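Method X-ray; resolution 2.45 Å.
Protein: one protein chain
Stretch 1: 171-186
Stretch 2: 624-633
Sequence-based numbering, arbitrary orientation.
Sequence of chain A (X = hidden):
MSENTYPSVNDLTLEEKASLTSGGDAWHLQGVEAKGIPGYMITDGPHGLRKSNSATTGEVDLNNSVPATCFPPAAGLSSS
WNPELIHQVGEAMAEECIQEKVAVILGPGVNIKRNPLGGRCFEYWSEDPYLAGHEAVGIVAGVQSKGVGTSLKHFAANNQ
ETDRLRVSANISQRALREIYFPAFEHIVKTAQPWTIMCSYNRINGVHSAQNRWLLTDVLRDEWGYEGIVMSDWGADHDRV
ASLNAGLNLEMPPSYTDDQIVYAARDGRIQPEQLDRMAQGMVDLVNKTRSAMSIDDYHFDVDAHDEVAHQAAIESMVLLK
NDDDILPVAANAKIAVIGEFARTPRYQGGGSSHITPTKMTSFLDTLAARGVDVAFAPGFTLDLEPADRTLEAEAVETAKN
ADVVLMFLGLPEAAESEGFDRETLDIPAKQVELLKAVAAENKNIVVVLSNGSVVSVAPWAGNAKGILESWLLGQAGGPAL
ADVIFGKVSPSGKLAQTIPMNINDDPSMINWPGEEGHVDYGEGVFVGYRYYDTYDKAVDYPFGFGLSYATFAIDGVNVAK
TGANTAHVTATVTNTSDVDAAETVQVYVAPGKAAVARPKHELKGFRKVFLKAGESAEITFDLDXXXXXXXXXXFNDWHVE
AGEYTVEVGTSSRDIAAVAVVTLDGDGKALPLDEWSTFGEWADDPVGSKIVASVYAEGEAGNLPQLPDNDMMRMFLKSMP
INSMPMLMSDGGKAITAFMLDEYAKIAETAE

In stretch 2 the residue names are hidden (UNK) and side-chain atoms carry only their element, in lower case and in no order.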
# COMPACT_ATOMS: atom_id res chain seq x y z
N ILE A 171 9.66 17.40 7.16
CA ILE A 171 8.44 16.90 7.77
C ILE A 171 8.48 17.17 9.26
O ILE A 171 9.53 17.02 9.90
CB ILE A 171 8.29 15.38 7.52
CG1 ILE A 171 8.56 15.04 6.05
CG2 ILE A 171 6.91 14.89 7.95
CD1 ILE A 171 8.54 13.57 5.76
N SER A 172 7.35 17.59 9.82
CA SER A 172 7.26 17.75 11.26
C SER A 172 7.28 16.38 11.94
O SER A 172 6.98 15.35 11.33
CB SER A 172 6.00 18.49 11.66
OG SER A 172 4.87 17.65 11.49
N GLN A 173 7.61 16.39 13.24
CA GLN A 173 7.66 15.14 14.00
C GLN A 173 6.28 14.48 14.09
O GLN A 173 6.17 13.27 13.89
CB GLN A 173 8.24 15.39 15.39
CG GLN A 173 9.73 15.62 15.33
CD GLN A 173 10.46 14.47 14.66
OE1 GLN A 173 11.12 14.64 13.64
NE2 GLN A 173 10.34 13.27 15.24
N ARG A 174 5.23 15.26 14.36
CA ARG A 174 3.89 14.69 14.39
C ARG A 174 3.55 13.98 13.09
O ARG A 174 3.04 12.85 13.10
CB ARG A 174 2.85 15.78 14.67
CG ARG A 174 2.58 16.04 16.13
CD ARG A 174 1.27 16.79 16.31
NE ARG A 174 0.09 16.01 15.95
CZ ARG A 174 -1.10 16.53 15.65
NH1 ARG A 174 -1.26 17.85 15.66
NH2 ARG A 174 -2.12 15.75 15.34
N ALA A 175 3.82 14.62 11.95
CA ALA A 175 3.47 14.01 10.68
C ALA A 175 4.29 12.74 10.44
O ALA A 175 3.76 11.75 9.93
CB ALA A 175 3.66 15.01 9.54
N LEU A 176 5.57 12.76 10.82
CA LEU A 176 6.38 11.54 10.74
C LEU A 176 5.80 10.44 11.62
O LEU A 176 5.63 9.30 11.18
CB LEU A 176 7.82 11.85 11.14
CG LEU A 176 8.75 12.46 10.09
CD1 LEU A 176 10.04 12.86 10.73
CD2 LEU A 176 9.00 11.49 8.94
N ARG A 177 5.48 10.78 12.88
CA ARG A 177 5.03 9.77 13.83
C ARG A 177 3.64 9.25 13.51
O ARG A 177 3.34 8.07 13.73
CB ARG A 177 5.06 10.34 15.25
CG ARG A 177 6.44 10.69 15.75
CD ARG A 177 7.22 9.44 16.05
NE ARG A 177 8.49 9.74 16.71
CZ ARG A 177 9.29 8.82 17.23
NH1 ARG A 177 8.95 7.54 17.18
NH2 ARG A 177 10.43 9.18 17.82
N GLU A 178 2.75 10.11 12.99
CA GLU A 178 1.36 9.70 12.80
C GLU A 178 1.04 9.26 11.38
O GLU A 178 0.09 8.48 11.19
CB GLU A 178 0.40 10.83 13.19
CG GLU A 178 0.47 11.25 14.66
CD GLU A 178 -0.67 12.16 15.06
OE1 GLU A 178 -1.74 12.09 14.41
OE2 GLU A 178 -0.50 12.96 16.00
N ILE A 179 1.76 9.74 10.37
CA ILE A 179 1.45 9.46 8.97
C ILE A 179 2.44 8.48 8.35
O ILE A 179 2.06 7.41 7.87
CB ILE A 179 1.36 10.76 8.13
CG1 ILE A 179 0.36 11.75 8.75
CG2 ILE A 179 1.01 10.43 6.69
CD1 ILE A 179 -1.06 11.24 8.85
N TYR A 180 3.73 8.83 8.34
CA TYR A 180 4.70 8.10 7.53
C TYR A 180 5.39 6.96 8.27
O TYR A 180 5.98 6.10 7.62
CB TYR A 180 5.74 9.09 6.99
CG TYR A 180 5.07 10.21 6.22
CD1 TYR A 180 4.69 10.03 4.90
CD2 TYR A 180 4.75 11.42 6.83
CE1 TYR A 180 4.05 11.02 4.19
CE2 TYR A 180 4.11 12.43 6.13
CZ TYR A 180 3.76 12.22 4.81
OH TYR A 180 3.12 13.20 4.09
N PHE A 181 5.26 6.90 9.59
CA PHE A 181 5.87 5.83 10.38
C PHE A 181 4.92 4.68 10.71
O PHE A 181 5.35 3.52 10.64
CB PHE A 181 6.45 6.39 11.69
CG PHE A 181 7.79 7.05 11.53
CD1 PHE A 181 8.46 7.03 10.32
CD2 PHE A 181 8.37 7.73 12.60
CE1 PHE A 181 9.70 7.64 10.18
CE2 PHE A 181 9.60 8.36 12.46
CZ PHE A 181 10.26 8.31 11.25
N PRO A 182 3.65 4.92 11.09
CA PRO A 182 2.85 3.83 11.69
C PRO A 182 2.76 2.56 10.87
O PRO A 182 2.68 1.47 11.46
CB PRO A 182 1.47 4.48 11.87
CG PRO A 182 1.77 5.89 12.09
CD PRO A 182 2.91 6.20 11.15
N ALA A 183 2.74 2.64 9.53
CA ALA A 183 2.72 1.43 8.72
C ALA A 183 4.01 0.64 8.88
O ALA A 183 3.99 -0.59 9.02
CB ALA A 183 2.48 1.77 7.25
N PHE A 184 5.15 1.33 8.87
CA PHE A 184 6.42 0.67 9.16
C PHE A 184 6.42 0.12 10.58
O PHE A 184 6.83 -1.03 10.82
CB PHE A 184 7.58 1.64 8.96
CG PHE A 184 7.87 1.98 7.51
CD1 PHE A 184 8.58 1.09 6.71
CD2 PHE A 184 7.48 3.20 6.96
CE1 PHE A 184 8.88 1.40 5.39
CE2 PHE A 184 7.78 3.51 5.64
CZ PHE A 184 8.48 2.60 4.85
N GLU A 185 5.97 0.93 11.55
CA GLU A 185 6.00 0.51 12.94
C GLU A 185 5.16 -0.73 13.18
O GLU A 185 5.60 -1.67 13.86
CB GLU A 185 5.53 1.67 13.84
CG GLU A 185 5.56 1.34 15.33
CD GLU A 185 4.83 2.37 16.18
OE1 GLU A 185 4.17 3.28 15.62
OE2 GLU A 185 4.90 2.27 17.43
N HIS A 186 3.96 -0.79 12.59
CA HIS A 186 3.07 -1.92 12.84
C HIS A 186 3.63 -3.22 12.27
O HIS A 186 3.52 -4.28 12.90
CB HIS A 186 1.68 -1.66 12.24
CG HIS A 186 0.74 -2.82 12.38
ND1 HIS A 186 0.14 -3.15 13.58
CD2 HIS A 186 0.34 -3.75 11.49
CE1 HIS A 186 -0.61 -4.22 13.41
NE2 HIS A 186 -0.50 -4.61 12.15
N UNK A 624 -5.05 1.98 23.28
CA UNK A 624 -4.77 3.38 23.58
C UNK A 624 -4.29 4.14 22.35
O UNK A 624 -4.56 5.34 22.22
c UNK A 624 -3.25 3.09 27.15
o UNK A 624 -2.12 3.57 26.87
o UNK A 624 -3.58 2.76 28.31
c UNK A 624 -4.24 2.90 26.02
c UNK A 624 -3.75 3.48 24.71
N UNK A 625 -3.57 3.48 21.44
CA UNK A 625 -3.11 4.13 20.22
C UNK A 625 -4.25 4.50 19.27
O UNK A 625 -4.06 5.35 18.39
n UNK A 625 0.19 4.76 18.34
c UNK A 625 1.21 4.27 17.64
c UNK A 625 -2.10 3.24 19.50
n UNK A 625 1.26 4.47 16.33
n UNK A 625 2.18 3.59 18.24
c UNK A 625 0.03 4.58 19.78
c UNK A 625 -0.69 3.27 20.11
N UNK A 626 -5.43 3.90 19.43
CA UNK A 626 -6.57 4.32 18.62
C UNK A 626 -7.08 5.70 19.00
O UNK A 626 -7.84 6.30 18.24
c UNK A 626 -7.71 3.31 18.74
N UNK A 627 -6.68 6.21 20.18
CA UNK A 627 -7.13 7.50 20.68
C UNK A 627 -5.99 8.47 20.92
O UNK A 627 -6.22 9.56 21.47
c UNK A 627 -11.36 5.92 21.24
c UNK A 627 -8.95 5.04 22.24
c UNK A 627 -10.01 4.16 22.13
c UNK A 627 -7.93 7.31 21.97
c UNK A 627 -10.30 6.79 21.36
c UNK A 627 -11.22 4.60 21.63
c UNK A 627 -9.08 6.36 21.85
N UNK A 628 -4.77 8.13 20.53
CA UNK A 628 -3.59 8.90 20.91
C UNK A 628 -3.00 9.63 19.71
O UNK A 628 -2.87 9.06 18.62
c UNK A 628 -2.53 8.00 21.53
N UNK A 629 -2.60 10.88 19.93
CA UNK A 629 -1.81 11.62 18.96
C UNK A 629 -0.38 11.71 19.45
O UNK A 629 -0.08 11.46 20.62
c UNK A 629 -1.55 15.43 21.56
c UNK A 629 -2.51 13.90 19.94
c UNK A 629 -3.74 14.03 20.60
c UNK A 629 -2.77 15.53 22.19
o UNK A 629 -2.90 16.34 23.30
c UNK A 629 -1.43 14.61 20.44
c UNK A 629 -2.38 13.02 18.71
c UNK A 629 -3.87 14.84 21.72
N UNK A 630 0.52 12.07 18.55
CA UNK A 630 1.89 12.33 18.94
C UNK A 630 2.00 13.75 19.48
O UNK A 630 1.62 14.71 18.81
c UNK A 630 7.36 11.10 19.66
c UNK A 630 7.09 9.81 20.03
c UNK A 630 5.83 9.23 19.81
c UNK A 630 6.33 11.81 19.05
c UNK A 630 2.84 12.14 17.76
c UNK A 630 5.07 13.36 18.06
c UNK A 630 4.27 12.26 18.18
c UNK A 630 5.06 11.26 18.82
n UNK A 630 6.31 13.10 18.58
c UNK A 630 4.81 9.94 19.21
N UNK A 631 2.54 13.88 20.69
CA UNK A 631 2.75 15.18 21.30
C UNK A 631 4.23 15.52 21.23
O UNK A 631 5.06 14.81 21.81
c UNK A 631 2.28 15.21 22.75
o UNK A 631 2.63 16.43 23.38
N UNK A 632 4.56 16.60 20.53
CA UNK A 632 5.95 17.04 20.52
C UNK A 632 6.33 17.64 21.86
O UNK A 632 7.52 17.71 22.19
c UNK A 632 6.18 18.05 19.39
o UNK A 632 6.85 19.51 17.18
o UNK A 632 5.83 18.19 15.74
c UNK A 632 5.91 17.49 18.01
c UNK A 632 6.22 18.47 16.90
N UNK A 633 5.34 18.05 22.65
CA UNK A 633 5.62 18.53 23.99
C UNK A 633 6.00 17.38 24.91
O UNK A 633 6.95 17.50 25.70
c UNK A 633 2.71 21.48 25.16
n UNK A 633 3.62 22.61 24.83
c UNK A 633 4.39 19.28 24.52
c UNK A 633 3.24 20.60 26.28
c UNK A 633 4.54 19.92 25.88

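Position 624 has three side-chain carbons, the third carrying two oxygens. The residue is glutamate, Glu624. It is exposed and out of reach of stretch 1.

Position 625 has three carbons, a nitrogen, then a carbon carrying two more nitrogens. This guanidinium points at Glu185 and passes near Pro182. The residue is arginine, Arg625. Its NH1 lies 3.1 Å from Glu185 OE2 and its NH2 lies 3.2 Å from Glu185 OE1. Both are hydrogen bonds within a salt bridge, and the carboxylate meets the edge of the guanidinium.

Position 626 has one side-chain carbon and touches nothing on stretch 1. It is alanine, Ala626.

Position 627 has one carbon and then a ring of six carbons, with no oxygen. It is phenylalanine, Phe627, buried but away from this contact.

Position 628 again has a single carbon. It is alanine, Ala628, with no close contact.

Position 629 has one carbon and a six-carbon ring bearing one oxygen. Its CB lies 3.3 Å from Glu178 OE2, while the end of the side chain leads away. It is tyrosine, Tyr629.

Position 630 has one carbon, then fused five- and six-membered rings holding eight carbons and one nitrogen. Arg177 covers one face. Only an indole fits, so the residue is tryptophan, Trp630. Arg177 CG sits 3.4 Å from Trp630 CD2, over the five-membered ring, and the guanidinium lies flat on the indole.

Position 631 has one carbon and one oxygen. Its CB points away from stretch 1. It is serine, Ser631.

Position 632 has three carbons, the third carrying two oxygens. One oxygen approaches the start of the helix. The residue is glutamate, Glu632. Its OE2 accepts a hydrogen bond from Arg174 N at 3.3 Å.

Position 633 has four carbons in a row ending in nitrogen. It is lysine, Lys633, exposed and out of reach.

The contact centres on Trp630, which has the largest covered area. Arg177 supplies CH-pi packing through CG and an off-centre cation-pi contact through its guanidinium. Glu178 OE2 accepts from Trp630 N at 2.9 Å, tying the strand backbone to the helix. The same oxygen forms a salt bridge with Arg174 NE at 3.1 Å, so one carboxylate joins strand and helix. Glu632 binds a backbone NH in the first helical turn, where Ser172 OG also caps Ala175 N at 3.2 Å. The Arg625–Glu185 salt bridge adds a separate polar tie to the second helix.

Stretch 2 (624-633) ERAFAYWSEK
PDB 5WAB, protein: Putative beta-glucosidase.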